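Local coordinates for protein peptidoglycan D,D-transpeptidase MrdA (Pseudomonas aeruginosa, PDB 7KIS) that probably cross-links peptidoglycan strands in cell-wall synthesis as a penicillin-binding transpeptidase, and is seen here with a diazabicyclooctane inhibitor joined to it, at residues P345-Y354 against N366-L377; S327-G337 against S384-L392. All coordinates share one frame; numbering follows the deposited sequence.

Contact 1: residues P345-Y354 against N366-L377. With C9D ((2S,5R)-1-formyl-N'-[(3R)-pyrrolidine-3-carbonyl]-5-[(sulfooxy)amino]piperidine-2-carbohydrazide), chain C.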
loop_
_atom_site.group_PDB
_atom_site.type_symbol
_atom_site.label_atom_id
_atom_site.label_comp_id
_atom_site.label_asym_id
_atom_site.label_seq_id
_atom_site.Cartn_x
_atom_site.Cartn_y
_atom_site.Cartn_z
ATOM N N PRO A 345 23.428 3.613 -16.693
ATOM C CA PRO A 345 23.277 4.701 -15.708
ATOM C C PRO A 345 23.734 6.069 -16.191
ATOM O O PRO A 345 23.274 7.078 -15.643
ATOM C CB PRO A 345 24.131 4.222 -14.527
ATOM C CG PRO A 345 24.161 2.746 -14.659
ATOM C CD PRO A 345 24.162 2.464 -16.128
ATOM N N THR A 346 24.619 6.144 -17.182
ATOM C CA THR A 346 25.076 7.424 -17.704
ATOM C C THR A 346 24.511 7.750 -19.078
ATOM O O THR A 346 24.613 8.904 -19.512
ATOM C CB THR A 346 26.613 7.466 -17.761
ATOM O OG1 THR A 346 27.153 6.753 -16.642
ATOM C CG2 THR A 346 27.115 8.907 -17.711
ATOM N N SER A 347 23.917 6.776 -19.768
ATOM C CA SER A 347 23.404 7.008 -21.113
ATOM C C SER A 347 22.372 8.130 -21.115
ATOM O O SER A 347 21.434 8.137 -20.314
ATOM C CB SER A 347 22.803 5.724 -21.682
ATOM O OG SER A 347 21.527 5.479 -21.133
ATOM N N ARG A 348 22.557 9.077 -22.028
ATOM C CA ARG A 348 21.793 10.314 -22.081
ATOM C C ARG A 348 20.730 10.292 -23.175
ATOM O O ARG A 348 20.791 9.514 -24.130
ATOM C CB ARG A 348 22.740 11.488 -22.319
ATOM C CG ARG A 348 23.664 11.238 -23.492
ATOM C CD ARG A 348 23.990 12.510 -24.227
ATOM N NE ARG A 348 25.105 13.213 -23.616
ATOM C CZ ARG A 348 26.342 13.177 -24.093
ATOM N NH1 ARG A 348 26.611 12.475 -25.184
ATOM N NH2 ARG A 348 27.306 13.842 -23.485
ATOM N N VAL A 349 19.746 11.176 -23.011
ATOM C CA VAL A 349 18.635 11.345 -23.942
ATOM C C VAL A 349 18.301 12.831 -23.975
ATOM O O VAL A 349 18.043 13.432 -22.927
ATOM C CB VAL A 349 17.396 10.525 -23.536
ATOM C CG1 VAL A 349 16.148 11.075 -24.208
ATOM C CG2 VAL A 349 17.588 9.056 -23.885
ATOM N N PHE A 350 18.311 13.428 -25.165
ATOM C CA PHE A 350 17.939 14.830 -25.295
ATOM C C PHE A 350 16.427 14.982 -25.240
ATOM O O PHE A 350 15.697 14.297 -25.963
ATOM C CB PHE A 350 18.470 15.429 -26.596
ATOM C CG PHE A 350 18.357 16.926 -26.657
ATOM C CD1 PHE A 350 19.225 17.730 -25.934
ATOM C CD2 PHE A 350 17.373 17.530 -27.421
ATOM C CE1 PHE A 350 19.120 19.107 -25.981
ATOM C CE2 PHE A 350 17.263 18.908 -27.472
ATOM C CZ PHE A 350 18.138 19.696 -26.750
ATOM N N ASP A 351 15.960 15.880 -24.375
ATOM C CA ASP A 351 14.534 16.123 -24.192
ATOM C C ASP A 351 14.158 17.450 -24.837
ATOM O O ASP A 351 14.374 18.515 -24.239
ATOM C CB ASP A 351 14.181 16.127 -22.700
ATOM C CG ASP A 351 12.772 16.620 -22.433
ATOM O OD1 ASP A 351 11.880 16.381 -23.274
ATOM O OD2 ASP A 351 12.556 17.246 -21.373
ATOM N N PRO A 352 13.611 17.447 -26.054
ATOM C CA PRO A 352 13.110 18.685 -26.659
ATOM C C PRO A 352 11.724 19.094 -26.189
ATOM O O PRO A 352 11.171 20.059 -26.722
ATOM C CB PRO A 352 13.093 18.336 -28.154
ATOM C CG PRO A 352 12.793 16.877 -28.176
ATOM C CD PRO A 352 13.433 16.285 -26.943
ATOM N N GLY A 353 11.155 18.387 -25.215
ATOM C CA GLY A 353 9.801 18.626 -24.771
ATOM C C GLY A 353 8.785 17.632 -25.285
ATOM O O GLY A 353 7.590 17.798 -25.009
ATOM N N TYR A 354 9.219 16.607 -26.014
ATOM C CA TYR A 354 8.321 15.628 -26.610
ATOM C C TYR A 354 9.148 14.423 -27.034
ATOM O O TYR A 354 10.381 14.469 -27.060
ATOM C CB TYR A 354 7.567 16.214 -27.807
ATOM C CG TYR A 354 8.474 16.898 -28.808
ATOM C CD1 TYR A 354 8.706 18.266 -28.745
ATOM C CD2 TYR A 354 9.106 16.173 -29.811
ATOM C CE1 TYR A 354 9.537 18.893 -29.654
ATOM C CE2 TYR A 354 9.941 16.791 -30.723
ATOM C CZ TYR A 354 10.151 18.152 -30.641
ATOM O OH TYR A 354 10.978 18.773 -31.547
ATOM N N ASN A 366 6.177 16.052 -23.003
ATOM C CA ASN A 366 6.675 16.082 -21.638
ATOM C C ASN A 366 5.818 17.018 -20.791
ATOM O O ASN A 366 5.167 17.933 -21.302
ATOM C CB ASN A 366 8.139 16.531 -21.620
ATOM C CG ASN A 366 8.852 16.177 -20.327
ATOM O OD1 ASN A 366 8.573 15.153 -19.707
ATOM N ND2 ASN A 366 9.793 17.025 -19.922
ATOM N N TRP A 367 5.817 16.779 -19.476
ATOM C CA TRP A 367 5.074 17.662 -18.585
ATOM C C TRP A 367 5.635 19.078 -18.593
ATOM O O TRP A 367 4.902 20.025 -18.288
ATOM C CB TRP A 367 5.064 17.107 -17.158
ATOM C CG TRP A 367 6.358 17.286 -16.412
ATOM C CD1 TRP A 367 7.381 16.388 -16.316
ATOM C CD2 TRP A 367 6.763 18.435 -15.654
ATOM N NE1 TRP A 367 8.398 16.905 -15.550
ATOM C CE2 TRP A 367 8.044 18.161 -15.133
ATOM C CE3 TRP A 367 6.168 19.668 -15.370
ATOM C CZ2 TRP A 367 8.739 19.075 -14.343
ATOM C CZ3 TRP A 367 6.861 20.574 -14.586
ATOM C CH2 TRP A 367 8.132 20.273 -14.081
ATOM N N ASN A 368 6.906 19.244 -18.948
ATOM C CA ASN A 368 7.481 20.555 -19.220
ATOM C C ASN A 368 7.596 20.711 -20.731
ATOM O O ASN A 368 8.409 20.038 -21.373
ATOM C CB ASN A 368 8.841 20.712 -18.543
ATOM C CG ASN A 368 9.487 22.051 -18.836
ATOM O OD1 ASN A 368 8.800 23.050 -19.057
ATOM N ND2 ASN A 368 10.815 22.081 -18.841
ATOM N N ARG A 369 6.774 21.601 -21.292
ATOM C CA ARG A 369 6.643 21.712 -22.742
ATOM C C ARG A 369 7.975 22.024 -23.414
ATOM O O ARG A 369 8.231 21.551 -24.528
ATOM C CB ARG A 369 5.592 22.761 -23.099
ATOM C CG ARG A 369 4.249 22.158 -23.513
ATOM C CD ARG A 369 3.840 21.028 -22.572
ATOM N NE ARG A 369 2.569 20.410 -22.941
ATOM C CZ ARG A 369 1.952 19.485 -22.213
ATOM N NH1 ARG A 369 2.490 19.067 -21.074
ATOM N NH2 ARG A 369 0.798 18.975 -22.620
ATOM N N TYR A 370 8.833 22.806 -22.764
ATOM C CA TYR A 370 10.037 23.308 -23.410
ATOM C C TYR A 370 11.240 22.393 -23.228
ATOM O O TYR A 370 12.317 22.702 -23.748
ATOM C CB TYR A 370 10.380 24.700 -22.868
ATOM C CG TYR A 370 9.199 25.641 -22.763
ATOM C CD1 TYR A 370 8.933 26.321 -21.580
ATOM C CD2 TYR A 370 8.358 25.861 -23.847
ATOM C CE1 TYR A 370 7.858 27.185 -21.479
ATOM C CE2 TYR A 370 7.282 26.724 -23.755
ATOM C CZ TYR A 370 7.038 27.383 -22.570
ATOM O OH TYR A 370 5.968 28.241 -22.480
ATOM N N GLY A 371 11.095 21.293 -22.499
ATOM C CA GLY A 371 12.131 20.286 -22.435
ATOM C C GLY A 371 13.117 20.517 -21.303
ATOM O O GLY A 371 13.257 21.616 -20.767
ATOM N N ASP A 372 13.819 19.445 -20.945
ATOM C CA ASP A 372 14.850 19.497 -19.919
ATOM C C ASP A 372 16.253 19.376 -20.493
ATOM O O ASP A 372 17.221 19.340 -19.724
ATOM C CB ASP A 372 14.618 18.398 -18.876
ATOM C CG ASP A 372 13.602 18.801 -17.825
ATOM O OD1 ASP A 372 13.742 19.902 -17.252
ATOM O OD2 ASP A 372 12.660 18.018 -17.574
ATOM N N GLY A 373 16.392 19.306 -21.815
ATOM C CA GLY A 373 17.701 19.127 -22.411
ATOM C C GLY A 373 18.158 17.681 -22.321
ATOM O O GLY A 373 17.357 16.746 -22.348
ATOM N N TRP A 374 19.472 17.501 -22.213
ATOM C CA TRP A 374 20.023 16.167 -22.028
ATOM C C TRP A 374 19.702 15.676 -20.623
ATOM O O TRP A 374 19.980 16.364 -19.636
ATOM C CB TRP A 374 21.533 16.174 -22.255
ATOM C CG TRP A 374 21.937 16.563 -23.644
ATOM C CD1 TRP A 374 22.445 17.764 -24.041
ATOM C CD2 TRP A 374 21.871 15.747 -24.819
ATOM N NE1 TRP A 374 22.698 17.747 -25.391
ATOM C CE2 TRP A 374 22.355 16.519 -25.892
ATOM C CE3 TRP A 374 21.446 14.439 -25.069
ATOM C CZ2 TRP A 374 22.428 16.028 -27.194
ATOM C CZ3 TRP A 374 21.525 13.950 -26.361
ATOM C CH2 TRP A 374 22.008 14.744 -27.407
ATOM N N VAL A 375 19.116 14.486 -20.527
ATOM C CA VAL A 375 18.756 13.899 -19.244
ATOM C C VAL A 375 19.346 12.499 -19.156
ATOM O O VAL A 375 19.404 11.768 -20.153
ATOM C CB VAL A 375 17.224 13.870 -19.026
ATOM C CG1 VAL A 375 16.627 15.258 -19.226
ATOM C CG2 VAL A 375 16.555 12.865 -19.950
ATOM N N SER A 376 19.801 12.136 -17.964
ATOM C CA SER A 376 20.292 10.806 -17.653
ATOM C C SER A 376 19.358 10.165 -16.632
ATOM O O SER A 376 18.276 10.689 -16.340
ATOM C CB SER A 376 21.736 10.880 -17.150
ATOM O OG SER A 376 22.566 11.553 -18.082
ATOM N N LEU A 377 19.777 9.018 -16.092
ATOM C CA LEU A 377 18.944 8.295 -15.133
ATOM C C LEU A 377 18.577 9.177 -13.946
ATOM O O LEU A 377 17.403 9.288 -13.581
ATOM C CB LEU A 377 19.662 7.034 -14.657
ATOM C CG LEU A 377 19.126 6.406 -13.368
ATOM C CD1 LEU A 377 17.734 5.853 -13.602
ATOM C CD2 LEU A 377 20.061 5.318 -12.869
HETATM O OAF C9D C . 4.799 16.063 -7.903
HETATM S SAY C9D C . 4.904 16.390 -9.384
HETATM O OAD C9D C . 3.846 17.395 -9.786
HETATM O OAE C9D C . 6.292 16.987 -9.465
HETATM O OAR C9D C . 4.784 14.987 -10.331
HETATM N NAQ C9D C . 5.676 15.127 -11.449
HETATM C CAU C9D C . 4.887 15.247 -12.743
HETATM C CAJ C9D C . 3.454 15.449 -12.420
HETATM C CB C9D C . 2.581 15.392 -13.610
HETATM C CAM C9D C . 5.145 14.017 -13.614
HETATM N N C9D C . 3.892 13.252 -13.979
HETATM C CAG C9D C . 3.741 11.878 -13.497
HETATM O OAA C9D C . 2.661 11.470 -13.205
HETATM C CA C9D C . 2.638 14.033 -14.302
HETATM C C C9D C . 2.537 14.268 -15.800
HETATM O O C9D C . 1.647 14.922 -16.220
HETATM N NAP C9D C . 3.534 13.702 -16.740
HETATM N NAO C9D C . 3.354 13.984 -18.121
HETATM C CAS C9D C . 2.168 13.487 -18.819
HETATM O OAB C9D C . 1.356 12.837 -18.243
HETATM C CAV C9D C . 1.967 13.827 -20.345
HETATM C CAI C9D C . 2.307 15.347 -20.546
HETATM C CAH C9D C . 0.908 16.066 -20.748
HETATM N NAN C9D C . 0.111 15.109 -21.262
HETATM C CAL C9D C . 0.650 13.678 -20.662
HETATM O O HOH W 1 20.918 6.818 -17.706
#

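Contact 2: residues S327-G337 against S384-L392. With C9D ((2S,5R)-1-formyl-N'-[(3R)-pyrrolidine-3-carbonyl]-5-[(sulfooxy)amino]piperidine-2-carbohydrazide), chain C.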
loop_
_atom_site.group_PDB
_atom_site.type_symbol
_atom_site.label_atom_id
_atom_site.label_comp_id
_atom_site.label_asym_id
_atom_site.label_seq_id
_atom_site.Cartn_x
_atom_site.Cartn_y
_atom_site.Cartn_z
ATOM N N SER A 327 3.654 8.895 -12.256
ATOM C CA SER A 327 5.106 9.019 -12.290
ATOM C C SER A 327 5.797 8.231 -11.186
ATOM O O SER A 327 7.021 8.068 -11.246
ATOM C CB SER A 327 5.507 10.491 -12.195
ATOM O OG SER A 327 4.937 11.249 -13.247
ATOM N N THR A 328 5.056 7.744 -10.190
ATOM C CA THR A 328 5.679 7.039 -9.074
ATOM C C THR A 328 6.363 5.743 -9.501
ATOM O O THR A 328 7.281 5.290 -8.810
ATOM C CB THR A 328 4.637 6.744 -7.992
ATOM O OG1 THR A 328 3.652 5.837 -8.503
ATOM C CG2 THR A 328 3.951 8.030 -7.549
ATOM N N VAL A 329 5.945 5.137 -10.617
ATOM C CA VAL A 329 6.561 3.893 -11.081
ATOM C C VAL A 329 7.910 4.090 -11.748
ATOM O O VAL A 329 8.620 3.101 -11.978
ATOM C CB VAL A 329 5.685 3.139 -12.096
ATOM C CG1 VAL A 329 4.396 2.694 -11.451
ATOM C CG2 VAL A 329 5.429 4.010 -13.307
ATOM N N LYS A 330 8.270 5.325 -12.091
ATOM C CA LYS A 330 9.458 5.566 -12.906
ATOM C C LYS A 330 10.742 4.956 -12.349
ATOM O O LYS A 330 11.563 4.491 -13.157
ATOM C CB LYS A 330 9.616 7.076 -13.129
ATOM C CG LYS A 330 8.607 7.645 -14.115
ATOM C CD LYS A 330 8.622 9.165 -14.133
ATOM C CE LYS A 330 7.630 9.706 -15.151
ATOM N NZ LYS A 330 7.928 11.114 -15.531
ATOM N N PRO A 331 10.994 4.926 -11.034
ATOM C CA PRO A 331 12.173 4.182 -10.556
ATOM C C PRO A 331 12.154 2.717 -10.959
ATOM O O PRO A 331 13.174 2.188 -11.421
ATOM C CB PRO A 331 12.101 4.367 -9.034
ATOM C CG PRO A 331 11.375 5.646 -8.852
ATOM C CD PRO A 331 10.343 5.663 -9.934
ATOM N N ALA A 332 11.014 2.042 -10.794
ATOM C CA ALA A 332 10.921 0.638 -11.176
ATOM C C ALA A 332 11.055 0.464 -12.684
ATOM O O ALA A 332 11.654 -0.512 -13.152
ATOM C CB ALA A 332 9.605 0.044 -10.679
ATOM N N VAL A 333 10.506 1.400 -13.462
ATOM C CA VAL A 333 10.663 1.340 -14.911
ATOM C C VAL A 333 12.126 1.526 -15.294
ATOM O O VAL A 333 12.635 0.857 -16.201
ATOM C CB VAL A 333 9.761 2.388 -15.588
ATOM C CG1 VAL A 333 9.896 2.318 -17.101
ATOM C CG2 VAL A 333 8.314 2.191 -15.166
ATOM N N ALA A 334 12.828 2.426 -14.599
ATOM C CA ALA A 334 14.249 2.622 -14.864
ATOM C C ALA A 334 15.036 1.348 -14.585
ATOM O O ALA A 334 15.951 0.994 -15.339
ATOM C CB ALA A 334 14.787 3.781 -14.027
ATOM N N LEU A 335 14.693 0.645 -13.504
ATOM C CA LEU A 335 15.351 -0.622 -13.210
ATOM C C LEU A 335 15.007 -1.681 -14.248
ATOM O O LEU A 335 15.819 -2.573 -14.514
ATOM C CB LEU A 335 14.963 -1.100 -11.811
ATOM C CG LEU A 335 15.685 -0.425 -10.646
ATOM C CD1 LEU A 335 15.184 -0.973 -9.321
ATOM C CD2 LEU A 335 17.188 -0.607 -10.770
ATOM N N ALA A 336 13.810 -1.607 -14.835
ATOM C CA ALA A 336 13.457 -2.529 -15.910
ATOM C C ALA A 336 14.334 -2.304 -17.135
ATOM O O ALA A 336 14.784 -3.265 -17.769
ATOM C CB ALA A 336 11.980 -2.380 -16.270
ATOM N N GLY A 337 14.586 -1.040 -17.482
ATOM C CA GLY A 337 15.453 -0.755 -18.612
ATOM C C GLY A 337 16.916 -1.003 -18.300
ATOM O O GLY A 337 17.662 -1.511 -19.143
ATOM N N SER A 384 11.531 13.926 -12.954
ATOM C CA SER A 384 10.470 13.104 -13.533
ATOM C C SER A 384 10.203 13.493 -14.987
ATOM O O SER A 384 9.115 13.937 -15.360
ATOM C CB SER A 384 9.195 13.206 -12.697
ATOM O OG SER A 384 8.215 12.292 -13.165
ATOM N N ASN A 385 11.219 13.288 -15.817
ATOM C CA ASN A 385 11.092 13.561 -17.239
ATOM C C ASN A 385 10.317 12.432 -17.909
ATOM O O ASN A 385 10.583 11.253 -17.660
ATOM C CB ASN A 385 12.474 13.721 -17.872
ATOM C CG ASN A 385 12.408 14.252 -19.292
ATOM O OD1 ASN A 385 12.281 13.483 -20.246
ATOM N ND2 ASN A 385 12.486 15.571 -19.441
ATOM N N ASP A 386 9.354 12.792 -18.758
ATOM C CA ASP A 386 8.546 11.770 -19.412
ATOM C C ASP A 386 9.218 11.218 -20.662
ATOM O O ASP A 386 9.066 10.030 -20.965
ATOM C CB ASP A 386 7.162 12.325 -19.760
ATOM C CG ASP A 386 6.390 12.782 -18.536
ATOM O OD1 ASP A 386 6.362 12.035 -17.537
ATOM O OD2 ASP A 386 5.815 13.890 -18.570
ATOM N N THR A 387 9.958 12.053 -21.395
ATOM C CA THR A 387 10.580 11.599 -22.635
ATOM C C THR A 387 11.634 10.530 -22.368
ATOM O O THR A 387 11.792 9.596 -23.164
ATOM C CB THR A 387 11.193 12.784 -23.383
ATOM O OG1 THR A 387 12.165 13.428 -22.551
ATOM C CG2 THR A 387 10.111 13.783 -23.755
ATOM N N TYR A 388 12.370 10.655 -21.259
ATOM C CA TYR A 388 13.353 9.636 -20.902
ATOM C C TYR A 388 12.696 8.272 -20.745
ATOM O O TYR A 388 13.222 7.261 -21.224
ATOM C CB TYR A 388 14.076 10.038 -19.616
ATOM C CG TYR A 388 15.124 9.053 -19.130
ATOM C CD1 TYR A 388 14.768 7.937 -18.379
ATOM C CD2 TYR A 388 16.471 9.254 -19.400
ATOM C CE1 TYR A 388 15.720 7.044 -17.927
ATOM C CE2 TYR A 388 17.430 8.365 -18.950
ATOM C CZ TYR A 388 17.049 7.262 -18.215
ATOM O OH TYR A 388 18.000 6.374 -17.765
ATOM N N PHE A 389 11.545 8.224 -20.073
ATOM C CA PHE A 389 10.848 6.961 -19.879
ATOM C C PHE A 389 9.959 6.604 -21.061
ATOM O O PHE A 389 9.647 5.423 -21.249
ATOM C CB PHE A 389 10.040 7.011 -18.580
ATOM C CG PHE A 389 10.892 7.196 -17.355
ATOM C CD1 PHE A 389 11.207 8.464 -16.900
ATOM C CD2 PHE A 389 11.396 6.103 -16.672
ATOM C CE1 PHE A 389 11.998 8.642 -15.781
ATOM C CE2 PHE A 389 12.188 6.274 -15.553
ATOM C CZ PHE A 389 12.489 7.545 -15.106
ATOM N N TYR A 390 9.538 7.595 -21.852
ATOM C CA TYR A 390 8.998 7.300 -23.175
ATOM C C TYR A 390 10.018 6.530 -24.002
ATOM O O TYR A 390 9.701 5.502 -24.612
ATOM C CB TYR A 390 8.612 8.597 -23.891
ATOM C CG TYR A 390 7.353 9.270 -23.392
ATOM C CD1 TYR A 390 6.321 8.537 -22.819
ATOM C CD2 TYR A 390 7.193 10.645 -23.508
ATOM C CE1 TYR A 390 5.168 9.160 -22.370
ATOM C CE2 TYR A 390 6.048 11.274 -23.062
ATOM C CZ TYR A 390 5.038 10.530 -22.495
ATOM O OH TYR A 390 3.898 11.162 -22.052
ATOM N N ASP A 391 11.259 7.023 -24.027
ATOM C CA ASP A 391 12.320 6.374 -24.788
ATOM C C ASP A 391 12.715 5.038 -24.167
ATOM O O ASP A 391 13.000 4.075 -24.888
ATOM C CB ASP A 391 13.527 7.308 -24.878
ATOM C CG ASP A 391 14.690 6.691 -25.625
ATOM O OD1 ASP A 391 14.662 6.684 -26.873
ATOM O OD2 ASP A 391 15.637 6.220 -24.961
ATOM N N LEU A 392 12.741 4.961 -22.835
ATOM C CA LEU A 392 13.118 3.717 -22.172
ATOM C C LEU A 392 12.090 2.622 -22.435
ATOM O O LEU A 392 12.450 1.486 -22.761
ATOM C CB LEU A 392 13.283 3.950 -20.669
ATOM C CG LEU A 392 13.937 2.842 -19.840
ATOM C CD1 LEU A 392 14.778 3.440 -18.721
ATOM C CD2 LEU A 392 12.897 1.886 -19.270
HETATM O OAF C9D C . 4.799 16.063 -7.903
HETATM S SAY C9D C . 4.904 16.390 -9.384
HETATM O OAD C9D C . 3.846 17.395 -9.786
HETATM O OAE C9D C . 6.292 16.987 -9.465
HETATM O OAR C9D C . 4.784 14.987 -10.331
HETATM N NAQ C9D C . 5.676 15.127 -11.449
HETATM C CAU C9D C . 4.887 15.247 -12.743
HETATM C CAJ C9D C . 3.454 15.449 -12.420
HETATM C CB C9D C . 2.581 15.392 -13.610
HETATM C CAM C9D C . 5.145 14.017 -13.614
HETATM N N C9D C . 3.892 13.252 -13.979
HETATM C CAG C9D C . 3.741 11.878 -13.497
HETATM O OAA C9D C . 2.661 11.470 -13.205
HETATM C CA C9D C . 2.638 14.033 -14.302
HETATM C C C9D C . 2.537 14.268 -15.800
HETATM O O C9D C . 1.647 14.922 -16.220
HETATM N NAP C9D C . 3.534 13.702 -16.740
HETATM N NAO C9D C . 3.354 13.984 -18.121
HETATM C CAS C9D C . 2.168 13.487 -18.819
HETATM O OAB C9D C . 1.356 12.837 -18.243
HETATM C CAV C9D C . 1.967 13.827 -20.345
HETATM C CAI C9D C . 2.307 15.347 -20.546
HETATM C CAH C9D C . 0.908 16.066 -20.748
HETATM N NAN C9D C . 0.111 15.109 -21.262
HETATM C CAL C9D C . 0.650 13.678 -20.662
#

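Contact 1: residues P345-Y354 against N366-L377
Phe350 and Trp374 meet on one face of a short antiparallel ladder. From the backbone of Phe350, CB lies over the face of the six-membered ring of the indole, 3.5 Å from its centroid, a CH-pi contact. With CG anti to the backbone N (chi1 -168°), the ring leans on along the indole: CD1 lies 3.4 Å from Trp374 CE2, and beyond it CE1 reaches Gly373 CA at 3.8 Å. The result is an edge-to-face pair, Phe350 giving the edge and Trp374 the face, planes at 64°. Across the opposite face of the indole passes Arg348, its guanidinium carbon CZ too far above the ring for more than a weak cation-pi attraction.

In the ladder that carries these aromatics, Val349 pairs with Val375 through two backbone hydrogen bonds, and Asp351 with Gly373 likewise. The ladder belongs to the transpeptidase domain, and segment 366-377 brings two pocket residues to the inhibitor: a face of the Trp367 ring to CAU, the guanidinium edge of Arg369 to CAH. Where the ladder ends, Asp351 OD1 accepts from Gly353 N at 2.9 Å, an Asx turn, while OD2 is met from above the carboxylate plane by Asp372 N at 2.6 Å and also accepts from Asn385. Gly353 and Gly371 have positive phi and leave no room for a CB. Gly353 O receives Asn366 N at 3.0 Å, and Asn366 OD1 accepts from Asp386 N.

Contact 2: residues S327-G337 against S384-L392
Lys330 brings charge to this contact, its chain extended beyond CG so that NZ reaches the start of helix 386-392. There NZ gives a hydrogen bond to Ser384 OG (2.7 Å) and a salt bridge to Asp386 OD1 (2.7 Å), the carboxylate being met from above its plane. These residues belong to two hallmark motifs of penicillin-binding transpeptidases: the SxxK box, Ser327 to Lys330, and the second box, Ser384-Asn385-Asp386, with aspartate in the usual asparagine place.

Covalent chemistry belongs to Ser327, whose OG is bonded to CAG of the inhibitor, as expected of the predicted acyl-ester nucleophile. Asp386 OD2 accepts a weak hydrogen bond from the inhibitor's NAO.

Capping comes from Asn385, whose OD1 accepts from Tyr388 N.

Among apolar contacts, Lys330 CB sits over one face of the Phe389 ring, 3.7 Å from its centroid, while Ala334 CB and Val333 CG1 approach the ring edge. Leu392 CD2 meets Val333 CG1 at 3.7 Å and lies against Gly337 CA.

The axes of segments 330-337 and 386-392 come within 10.3 Å and run at 39°; helix 377-382 packs on both, helices 398-407 and 504-518 back 330-340, and Lys538 of strand 536-541 gives weak hydrogen bonds to Ser327 O and Ser384 OG.

Overall arrangement
Contact 2 is wholly buried, whereas contact 1 lies farther out on the transpeptidase domain and is only partly buried. Their centres are about 11 Å apart. Helix 386-396 joins them: its first turn faces helix 330-340 on one side and receives Asn366 and Asp351 of contact 1 on another, so a loop layer sits against the helical core that carries both signature sequence boxes. Chemistry follows place. The outer contact relies on backbone ladder bonds, glycines and an edge-to-face aromatic pair; the inner one on a lysine's salt bridge and hydrogen bonds and close apolar helix packing. Both reach the inhibitor, contact 1 through Trp367 and Arg369, contact 2 through the covalent bond.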